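FAD-binding oxidoreductase (Gulosibacter chungangensis, PDB 7PBI) is a flavoprotein oxidoreductase with covalently attached FAD that holds isoeugenol beside the flavin and probably acts as a dehydrogenase. Local coordinates at residues D43-T48 against R88-G93; H395-P400 against I441-Y446. All coordinates share one frame; numbering follows the deposited sequence.

Contact 1 of 2, residues D43-T48 against R88-G93. With FAD (flavin-adenine dinucleotide), chain K; H7Y (isoeugenol), chain L.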
loop_
_atom_site.group_PDB
_atom_site.type_symbol
_atom_site.label_atom_id
_atom_site.label_comp_id
_atom_site.label_asym_id
_atom_site.label_seq_id
_atom_site.Cartn_x
_atom_site.Cartn_y
_atom_site.Cartn_z
ATOM N N ASP B 43 -1.414 -7.571 30.689
ATOM C CA ASP B 43 -0.753 -8.442 29.683
ATOM C C ASP B 43 -0.934 -9.872 30.195
ATOM O O ASP B 43 -0.525 -10.125 31.361
ATOM C CB ASP B 43 0.713 -8.029 29.495
ATOM C CG ASP B 43 1.435 -8.601 28.285
ATOM O OD1 ASP B 43 0.828 -9.413 27.538
ATOM O OD2 ASP B 43 2.617 -8.221 28.100
ATOM N N LYS B 44 -1.582 -10.740 29.408
ATOM C CA LYS B 44 -1.759 -12.171 29.773
ATOM C C LYS B 44 -0.399 -12.857 29.718
ATOM O O LYS B 44 -0.201 -13.784 30.502
ATOM C CB LYS B 44 -2.708 -12.940 28.858
ATOM C CG LYS B 44 -4.108 -12.361 28.716
ATOM C CD LYS B 44 -5.004 -12.399 29.938
ATOM C CE LYS B 44 -6.440 -12.079 29.555
ATOM N NZ LYS B 44 -7.354 -11.979 30.717
ATOM N N PHE B 45 0.511 -12.419 28.848
ATOM C CA PHE B 45 1.876 -12.997 28.747
ATOM C C PHE B 45 2.909 -11.964 29.173
ATOM O O PHE B 45 3.755 -11.566 28.371
ATOM C CB PHE B 45 2.199 -13.455 27.325
ATOM C CG PHE B 45 1.335 -14.557 26.772
ATOM C CD1 PHE B 45 0.587 -15.381 27.605
ATOM C CD2 PHE B 45 1.291 -14.782 25.402
ATOM C CE1 PHE B 45 -0.205 -16.390 27.081
ATOM C CE2 PHE B 45 0.508 -15.802 24.880
ATOM C CZ PHE B 45 -0.242 -16.602 25.719
ATOM N N PRO B 46 2.932 -11.554 30.459
ATOM C CA PRO B 46 3.890 -10.555 30.901
ATOM C C PRO B 46 5.295 -11.147 30.833
ATOM O O PRO B 46 5.421 -12.345 30.776
ATOM C CB PRO B 46 3.500 -10.283 32.355
ATOM C CG PRO B 46 2.898 -11.596 32.810
ATOM C CD PRO B 46 2.168 -12.120 31.584
ATOM N N VAL B 47 6.303 -10.284 30.816
ATOM C CA VAL B 47 7.733 -10.689 30.907
ATOM C C VAL B 47 8.421 -9.845 31.992
ATOM O O VAL B 47 9.632 -10.017 32.172
ATOM C CB VAL B 47 8.393 -10.619 29.513
ATOM C CG1 VAL B 47 8.850 -9.227 29.134
ATOM C CG2 VAL B 47 9.539 -11.597 29.380
ATOM N N THR B 48 7.644 -9.024 32.717
ATOM C CA THR B 48 8.054 -8.194 33.888
ATOM C C THR B 48 7.156 -8.521 35.086
ATOM O O THR B 48 6.095 -9.140 34.885
ATOM C CB THR B 48 7.964 -6.691 33.588
ATOM O OG1 THR B 48 6.724 -6.445 32.928
ATOM C CG2 THR B 48 9.112 -6.189 32.738
ATOM N N ARG B 88 -6.486 -8.459 22.262
ATOM C CA ARG B 88 -5.973 -9.857 22.378
ATOM C C ARG B 88 -4.663 -9.964 21.588
ATOM O O ARG B 88 -4.411 -11.040 21.029
ATOM C CB ARG B 88 -7.037 -10.884 21.944
ATOM C CG ARG B 88 -8.401 -10.695 22.604
ATOM C CD ARG B 88 -9.292 -11.928 22.709
ATOM N NE ARG B 88 -8.703 -12.955 23.567
ATOM C CZ ARG B 88 -9.279 -14.106 23.941
ATOM N NH1 ARG B 88 -10.506 -14.417 23.550
ATOM N NH2 ARG B 88 -8.611 -14.945 24.718
ATOM N N ASN B 89 -3.839 -8.910 21.609
ATOM C CA ASN B 89 -2.529 -8.824 20.900
ATOM C C ASN B 89 -1.455 -9.589 21.687
ATOM O O ASN B 89 -0.392 -8.989 22.036
ATOM C CB ASN B 89 -2.108 -7.368 20.652
ATOM C CG ASN B 89 -1.010 -7.205 19.617
ATOM O OD1 ASN B 89 -0.931 -7.967 18.656
ATOM N ND2 ASN B 89 -0.156 -6.206 19.796
ATOM N N LEU B 90 -1.698 -10.887 21.906
ATOM C CA LEU B 90 -0.810 -11.801 22.674
ATOM C C LEU B 90 0.541 -11.918 21.964
ATOM O O LEU B 90 0.548 -12.015 20.732
ATOM C CB LEU B 90 -1.480 -13.171 22.782
ATOM C CG LEU B 90 -2.806 -13.201 23.532
ATOM C CD1 LEU B 90 -3.662 -14.366 23.053
ATOM C CD2 LEU B 90 -2.568 -13.263 25.036
ATOM N N GLY B 91 1.633 -11.955 22.725
ATOM C CA GLY B 91 3.011 -12.015 22.195
ATOM C C GLY B 91 3.550 -10.624 21.899
ATOM O O GLY B 91 4.739 -10.496 21.596
ATOM N N TYR B 92 2.698 -9.603 21.990
ATOM C CA TYR B 92 3.061 -8.192 21.719
ATOM C C TYR B 92 2.599 -7.267 22.854
ATOM O O TYR B 92 2.814 -6.062 22.711
ATOM C CB TYR B 92 2.486 -7.801 20.357
ATOM C CG TYR B 92 3.040 -8.595 19.200
ATOM C CD1 TYR B 92 4.372 -8.482 18.833
ATOM C CD2 TYR B 92 2.243 -9.446 18.456
ATOM C CE1 TYR B 92 4.899 -9.191 17.762
ATOM C CE2 TYR B 92 2.754 -10.170 17.385
ATOM C CZ TYR B 92 4.088 -10.037 17.030
ATOM O OH TYR B 92 4.628 -10.723 15.980
ATOM N N GLY B 93 2.035 -7.797 23.952
ATOM C CA GLY B 93 1.578 -7.003 25.114
ATOM C C GLY B 93 0.081 -7.120 25.397
ATOM O O GLY B 93 -0.401 -6.469 26.336
HETATM P PA FAD K . -5.926 -5.489 19.254
HETATM O O1A FAD K . -5.329 -5.881 20.568
HETATM O O2A FAD K . -7.341 -5.029 19.297
HETATM O O5B FAD K . -5.032 -4.368 18.553
HETATM C C5B FAD K . -3.593 -4.424 18.604
HETATM C C4B FAD K . -3.055 -3.021 18.648
HETATM O O4B FAD K . -3.478 -2.299 17.461
HETATM C C3B FAD K . -3.541 -2.150 19.811
HETATM O O3B FAD K . -2.740 -2.313 20.971
HETATM C C2B FAD K . -3.376 -0.747 19.224
HETATM O O2B FAD K . -2.030 -0.323 19.247
HETATM C C1B FAD K . -3.838 -0.971 17.788
HETATM N N9A FAD K . -5.272 -0.833 17.594
HETATM C C8A FAD K . -6.184 -1.850 17.573
HETATM N N7A FAD K . -7.416 -1.439 17.391
HETATM C C5A FAD K . -7.301 -0.064 17.288
HETATM C C6A FAD K . -8.259 0.938 17.088
HETATM N N6A FAD K . -9.561 0.692 16.942
HETATM N N1A FAD K . -7.811 2.216 17.048
HETATM C C2A FAD K . -6.497 2.440 17.195
HETATM N N3A FAD K . -5.506 1.569 17.372
HETATM C C4A FAD K . -5.983 0.319 17.415
HETATM N N1 FAD K . -0.762 -12.250 14.547
HETATM C C2 FAD K . -0.849 -12.210 13.206
HETATM O O2 FAD K . -0.995 -11.138 12.616
HETATM N N3 FAD K . -0.816 -13.327 12.443
HETATM C C4 FAD K . -0.655 -14.573 12.980
HETATM O O4 FAD K . -0.646 -15.545 12.238
HETATM C C4X FAD K . -0.537 -14.664 14.392
HETATM N N5 FAD K . -0.373 -15.841 14.936
HETATM C C5X FAD K . -0.267 -15.895 16.297
HETATM C C6 FAD K . -0.105 -17.159 16.888
HETATM C C7 FAD K . -0.005 -17.306 18.249
HETATM C C7M FAD K . 0.165 -18.684 18.833
HETATM C C8 FAD K . -0.057 -16.161 19.072
HETATM C C8M FAD K . 0.073 -16.296 20.566
HETATM C C9 FAD K . -0.216 -14.916 18.513
HETATM C C9A FAD K . -0.327 -14.751 17.122
HETATM N N10 FAD K . -0.496 -13.507 16.508
HETATM C C10 FAD K . -0.609 -13.423 15.125
HETATM C "C1'" FAD K . -0.604 -12.278 17.329
HETATM C "C2'" FAD K . -2.068 -11.965 17.726
HETATM O "O2'" FAD K . -2.748 -13.166 18.147
HETATM C "C3'" FAD K . -2.913 -11.344 16.602
HETATM O "O3'" FAD K . -2.147 -10.450 15.810
HETATM C "C4'" FAD K . -4.179 -10.623 17.079
HETATM O "O4'" FAD K . -5.088 -10.491 15.986
HETATM C "C5'" FAD K . -3.931 -9.236 17.619
HETATM O "O5'" FAD K . -4.930 -8.940 18.633
HETATM P P FAD K . -6.284 -8.193 18.231
HETATM O O1P FAD K . -7.227 -8.388 19.377
HETATM O O2P FAD K . -6.722 -8.605 16.864
HETATM O O3P FAD K . -5.773 -6.672 18.185
HETATM C CAA H7Y L . 2.538 -18.806 14.113
HETATM C CAD H7Y L . 2.527 -17.392 13.591
HETATM C CAE H7Y L . 2.880 -16.243 14.548
HETATM C CAJ H7Y L . 2.865 -14.939 14.086
HETATM C CAH H7Y L . 2.742 -14.796 12.728
HETATM C CAF H7Y L . 2.960 -13.805 14.906
HETATM C CAG H7Y L . 2.918 -12.535 14.345
HETATM C CAK H7Y L . 2.782 -12.405 12.974
HETATM O OAC H7Y L . 2.724 -11.181 12.380
HETATM C CAL H7Y L . 2.696 -13.545 12.161
HETATM O OAI H7Y L . 2.561 -13.408 10.799
HETATM C CAB H7Y L . 2.324 -14.612 9.989
#

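Contact 2 of 2, residues H395-P400 against I441-Y446. With FAD (flavin-adenine dinucleotide), chain K; H7Y (isoeugenol), chain L.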
loop_
_atom_site.group_PDB
_atom_site.type_symbol
_atom_site.label_atom_id
_atom_site.label_comp_id
_atom_site.label_asym_id
_atom_site.label_seq_id
_atom_site.Cartn_x
_atom_site.Cartn_y
_atom_site.Cartn_z
ATOM N N HIS B 395 3.896 -16.963 24.806
ATOM C CA HIS B 395 4.953 -16.555 23.852
ATOM C C HIS B 395 5.206 -15.045 23.903
ATOM O O HIS B 395 4.486 -14.312 24.619
ATOM C CB HIS B 395 4.589 -17.037 22.451
ATOM C CG HIS B 395 3.242 -16.588 22.022
ATOM N ND1 HIS B 395 2.890 -15.253 22.021
ATOM C CD2 HIS B 395 2.163 -17.288 21.602
ATOM C CE1 HIS B 395 1.643 -15.134 21.608
ATOM N NE2 HIS B 395 1.168 -16.382 21.297
ATOM N N PHE B 396 6.222 -14.633 23.141
ATOM C CA PHE B 396 6.913 -13.322 23.213
ATOM C C PHE B 396 7.786 -13.171 21.971
ATOM O O PHE B 396 8.949 -13.607 21.996
ATOM C CB PHE B 396 7.776 -13.259 24.471
ATOM C CG PHE B 396 8.330 -11.900 24.776
ATOM C CD1 PHE B 396 7.505 -10.901 25.271
ATOM C CD2 PHE B 396 9.676 -11.628 24.599
ATOM C CE1 PHE B 396 8.017 -9.648 25.577
ATOM C CE2 PHE B 396 10.191 -10.380 24.913
ATOM C CZ PHE B 396 9.359 -9.390 25.393
ATOM N N PHE B 397 7.229 -12.570 20.923
ATOM C CA PHE B 397 7.702 -12.708 19.528
ATOM C C PHE B 397 9.004 -11.945 19.276
ATOM O O PHE B 397 9.167 -10.787 19.683
ATOM C CB PHE B 397 6.630 -12.201 18.578
ATOM C CG PHE B 397 5.464 -13.133 18.431
ATOM C CD1 PHE B 397 5.636 -14.381 17.872
ATOM C CD2 PHE B 397 4.194 -12.750 18.819
ATOM C CE1 PHE B 397 4.561 -15.237 17.714
ATOM C CE2 PHE B 397 3.114 -13.604 18.661
ATOM C CZ PHE B 397 3.303 -14.850 18.115
ATOM N N TYR B 398 9.916 -12.620 18.589
ATOM C CA TYR B 398 11.055 -12.032 17.853
ATOM C C TYR B 398 10.794 -12.279 16.363
ATOM O O TYR B 398 10.858 -13.445 15.940
ATOM C CB TYR B 398 12.354 -12.668 18.342
ATOM C CG TYR B 398 13.553 -12.368 17.482
ATOM C CD1 TYR B 398 14.029 -11.075 17.356
ATOM C CD2 TYR B 398 14.210 -13.366 16.784
ATOM C CE1 TYR B 398 15.136 -10.779 16.574
ATOM C CE2 TYR B 398 15.321 -13.093 16.004
ATOM C CZ TYR B 398 15.779 -11.793 15.891
ATOM O OH TYR B 398 16.855 -11.494 15.113
ATOM N N ALA B 399 10.468 -11.242 15.589
ATOM C CA ALA B 399 10.013 -11.406 14.190
ATOM C C ALA B 399 10.810 -10.519 13.236
ATOM O O ALA B 399 10.268 -9.551 12.709
ATOM C CB ALA B 399 8.539 -11.102 14.119
ATOM N N PRO B 400 12.095 -10.831 12.945
ATOM C CA PRO B 400 12.862 -10.046 11.986
ATOM C C PRO B 400 12.436 -10.317 10.540
ATOM O O PRO B 400 11.889 -11.353 10.256
ATOM C CB PRO B 400 14.306 -10.483 12.232
ATOM C CG PRO B 400 14.180 -11.902 12.733
ATOM C CD PRO B 400 12.884 -11.933 13.516
ATOM N N ILE B 441 9.527 -15.799 12.075
ATOM C CA ILE B 441 8.762 -15.796 13.356
ATOM C C ILE B 441 9.473 -16.694 14.373
ATOM O O ILE B 441 9.393 -17.924 14.237
ATOM C CB ILE B 441 7.322 -16.263 13.113
ATOM C CG1 ILE B 441 6.616 -15.341 12.120
ATOM C CG2 ILE B 441 6.571 -16.388 14.427
ATOM C CD1 ILE B 441 6.394 -13.934 12.633
ATOM N N CYS B 442 10.129 -16.107 15.370
ATOM C CA CYS B 442 10.613 -16.841 16.568
ATOM C C CYS B 442 9.541 -16.770 17.658
ATOM O O CYS B 442 9.361 -15.678 18.228
ATOM C CB CYS B 442 11.904 -16.272 17.127
ATOM S SG CYS B 442 12.226 -16.917 18.783
ATOM N N LEU B 443 8.842 -17.880 17.903
ATOM C CA LEU B 443 7.759 -17.995 18.917
ATOM C C LEU B 443 8.293 -18.792 20.108
ATOM O O LEU B 443 8.201 -20.025 20.126
ATOM C CB LEU B 443 6.549 -18.680 18.265
ATOM C CG LEU B 443 5.235 -18.682 19.055
ATOM C CD1 LEU B 443 4.080 -19.171 18.190
ATOM C CD2 LEU B 443 5.316 -19.533 20.307
ATOM N N PRO B 444 8.862 -18.131 21.145
ATOM C CA PRO B 444 9.343 -18.848 22.322
ATOM C C PRO B 444 8.143 -19.291 23.164
ATOM O O PRO B 444 7.119 -18.664 23.108
ATOM C CB PRO B 444 10.158 -17.799 23.069
ATOM C CG PRO B 444 9.417 -16.521 22.754
ATOM C CD PRO B 444 8.981 -16.677 21.307
ATOM N N LEU B 445 8.284 -20.383 23.890
ATOM C CA LEU B 445 7.261 -20.806 24.870
ATOM C C LEU B 445 7.918 -20.807 26.247
ATOM O O LEU B 445 8.874 -21.581 26.449
ATOM C CB LEU B 445 6.708 -22.179 24.476
ATOM C CG LEU B 445 5.638 -22.167 23.386
ATOM C CD1 LEU B 445 5.140 -23.574 23.120
ATOM C CD2 LEU B 445 4.459 -21.285 23.759
ATOM N N TYR B 446 7.449 -19.928 27.128
ATOM C CA TYR B 446 7.995 -19.771 28.496
ATOM C C TYR B 446 6.835 -19.854 29.497
ATOM O O TYR B 446 5.661 -19.757 29.110
ATOM C CB TYR B 446 8.826 -18.484 28.594
ATOM C CG TYR B 446 7.984 -17.238 28.585
ATOM C CD1 TYR B 446 7.474 -16.720 27.408
ATOM C CD2 TYR B 446 7.624 -16.633 29.773
ATOM C CE1 TYR B 446 6.638 -15.620 27.408
ATOM C CE2 TYR B 446 6.788 -15.530 29.791
ATOM C CZ TYR B 446 6.294 -15.021 28.606
ATOM O OH TYR B 446 5.473 -13.935 28.651
HETATM P PA FAD K . -5.926 -5.489 19.254
HETATM O O1A FAD K . -5.329 -5.881 20.568
HETATM O O2A FAD K . -7.341 -5.029 19.297
HETATM O O5B FAD K . -5.032 -4.368 18.553
HETATM C C5B FAD K . -3.593 -4.424 18.604
HETATM C C4B FAD K . -3.055 -3.021 18.648
HETATM O O4B FAD K . -3.478 -2.299 17.461
HETATM C C3B FAD K . -3.541 -2.150 19.811
HETATM O O3B FAD K . -2.740 -2.313 20.971
HETATM C C2B FAD K . -3.376 -0.747 19.224
HETATM O O2B FAD K . -2.030 -0.323 19.247
HETATM C C1B FAD K . -3.838 -0.971 17.788
HETATM N N9A FAD K . -5.272 -0.833 17.594
HETATM C C8A FAD K . -6.184 -1.850 17.573
HETATM N N7A FAD K . -7.416 -1.439 17.391
HETATM C C5A FAD K . -7.301 -0.064 17.288
HETATM C C6A FAD K . -8.259 0.938 17.088
HETATM N N6A FAD K . -9.561 0.692 16.942
HETATM N N1A FAD K . -7.811 2.216 17.048
HETATM C C2A FAD K . -6.497 2.440 17.195
HETATM N N3A FAD K . -5.506 1.569 17.372
HETATM C C4A FAD K . -5.983 0.319 17.415
HETATM N N1 FAD K . -0.762 -12.250 14.547
HETATM C C2 FAD K . -0.849 -12.210 13.206
HETATM O O2 FAD K . -0.995 -11.138 12.616
HETATM N N3 FAD K . -0.816 -13.327 12.443
HETATM C C4 FAD K . -0.655 -14.573 12.980
HETATM O O4 FAD K . -0.646 -15.545 12.238
HETATM C C4X FAD K . -0.537 -14.664 14.392
HETATM N N5 FAD K . -0.373 -15.841 14.936
HETATM C C5X FAD K . -0.267 -15.895 16.297
HETATM C C6 FAD K . -0.105 -17.159 16.888
HETATM C C7 FAD K . -0.005 -17.306 18.249
HETATM C C7M FAD K . 0.165 -18.684 18.833
HETATM C C8 FAD K . -0.057 -16.161 19.072
HETATM C C8M FAD K . 0.073 -16.296 20.566
HETATM C C9 FAD K . -0.216 -14.916 18.513
HETATM C C9A FAD K . -0.327 -14.751 17.122
HETATM N N10 FAD K . -0.496 -13.507 16.508
HETATM C C10 FAD K . -0.609 -13.423 15.125
HETATM C "C1'" FAD K . -0.604 -12.278 17.329
HETATM C "C2'" FAD K . -2.068 -11.965 17.726
HETATM O "O2'" FAD K . -2.748 -13.166 18.147
HETATM C "C3'" FAD K . -2.913 -11.344 16.602
HETATM O "O3'" FAD K . -2.147 -10.450 15.810
HETATM C "C4'" FAD K . -4.179 -10.623 17.079
HETATM O "O4'" FAD K . -5.088 -10.491 15.986
HETATM C "C5'" FAD K . -3.931 -9.236 17.619
HETATM O "O5'" FAD K . -4.930 -8.940 18.633
HETATM P P FAD K . -6.284 -8.193 18.231
HETATM O O1P FAD K . -7.227 -8.388 19.377
HETATM O O2P FAD K . -6.722 -8.605 16.864
HETATM O O3P FAD K . -5.773 -6.672 18.185
HETATM C CAA H7Y L . 2.538 -18.806 14.113
HETATM C CAD H7Y L . 2.527 -17.392 13.591
HETATM C CAE H7Y L . 2.880 -16.243 14.548
HETATM C CAJ H7Y L . 2.865 -14.939 14.086
HETATM C CAH H7Y L . 2.742 -14.796 12.728
HETATM C CAF H7Y L . 2.960 -13.805 14.906
HETATM C CAG H7Y L . 2.918 -12.535 14.345
HETATM C CAK H7Y L . 2.782 -12.405 12.974
HETATM O OAC H7Y L . 2.724 -11.181 12.380
HETATM C CAL H7Y L . 2.696 -13.545 12.161
HETATM O OAI H7Y L . 2.561 -13.408 10.799
HETATM C CAB H7Y L . 2.324 -14.612 9.989
#

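Contact 1 of 2, residues D43-T48 against R88-G93
D43 and G93 bring the two loops to a CA-CA distance of 5.3 Å, and the backbones diverge to 6.7 Å between the CA atoms of F45 and G91. The second loop, which follows strand 81-84 in the FAD-binding domain of this PCMH-type flavoprotein, makes a type II beta turn from N89 to Y92. G91 stands at its third position with positive phi (86°), as suits glycine. The loops meet by packing. L90 carries most of it: its CD2 methyl lies over one face of the F45 ring in a CH-pi contact, 4.1 Å from the ring centroid and displaced toward the rim. Its CB approaches F45 CE2 at 3.9 Å, while CD2 also rests on K44 CB. F45 CG is anti to its own carbonyl carbon (chi1 -63°), which turns the ring onto L90 and brings its edge to FAD C8M. The D43 carboxylate lies against the G93 backbone. It also closes an Asx turn, OD1 receiving F45 N at 3.3 Å from above the carboxylate plane, and its OD2 is hydrogen-bonded to H479. On the cofactor side, N89 CB lies beside the diphosphate; the R88 side chain leads away from it and makes a cation-pi contact with W155. The R88 backbone grips the diphosphate directly, its N donating to FAD O1P at 3.0 Å with an N-H...O angle of 154°.

Contact 2 of 2, residues H395-P400 against I441-Y446
Y398 and C442 form a single antiparallel bridge, a hydrogen-bonded pair: Y398 N donates to C442 O at 3.1 Å, in the carbonyl plane, and C442 N to Y398 O at 2.8 Å. Toward the flavin, L443 is a bump fitted between H395 and F397, its CD2 touching H395 CB and its CG lying 3.8 Å from F397 CE1. F397 CE1 also meets I441 CG2, and I441 CD1 packs on A399 CB. F397 and I441 line the isoeugenol site: isoeugenol CAF lies over a face of the F397 ring, 3.4 Å from F397 CZ, and I441 CG2 approaches isoeugenol CAE, while FAD C9 meets the F397 ring edge. With CG set between its backbone N and carbonyl carbon (chi1 54°), H395 directs its imidazole toward the dimethylbenzene end of the flavin, where NE2 is bonded covalently to FAD C8M. Away from the flavin, F396 CB fills the notch between P444 CG and Y446 CE1, and C442 CB abuts the Y398 ring at its edge. Helix 406-422 packs on Y398 and C442 through T416, helix 451-470 on F396, P444 and Y446, and strand 426-433 pairs with strand 438-447 on the side away from strand 393-402.

How the contacts relate
The contacts follow in series along the chain, contact 1 closing before contact 2 opens, yet their centres lie only 11 Å apart. Contact 1 joins loops, one of them leaving strand 81-84 at an edge of the four-stranded sheet of the FAD-binding part, whereas contact 2 pairs strands 393-402 and 438-447 inside the eight-stranded antiparallel sheet. They touch directly beside the flavin: the Y92 ring stacks on F397, and F45 meets H395 edge-to-face. Farther from it, Y446 OH probably hydrogen-bonds to P46 O at 2.7 Å. Both touch FAD and isoeugenol, so two parts of the fold distant in sequence together contribute to one flavin and isoeugenol site.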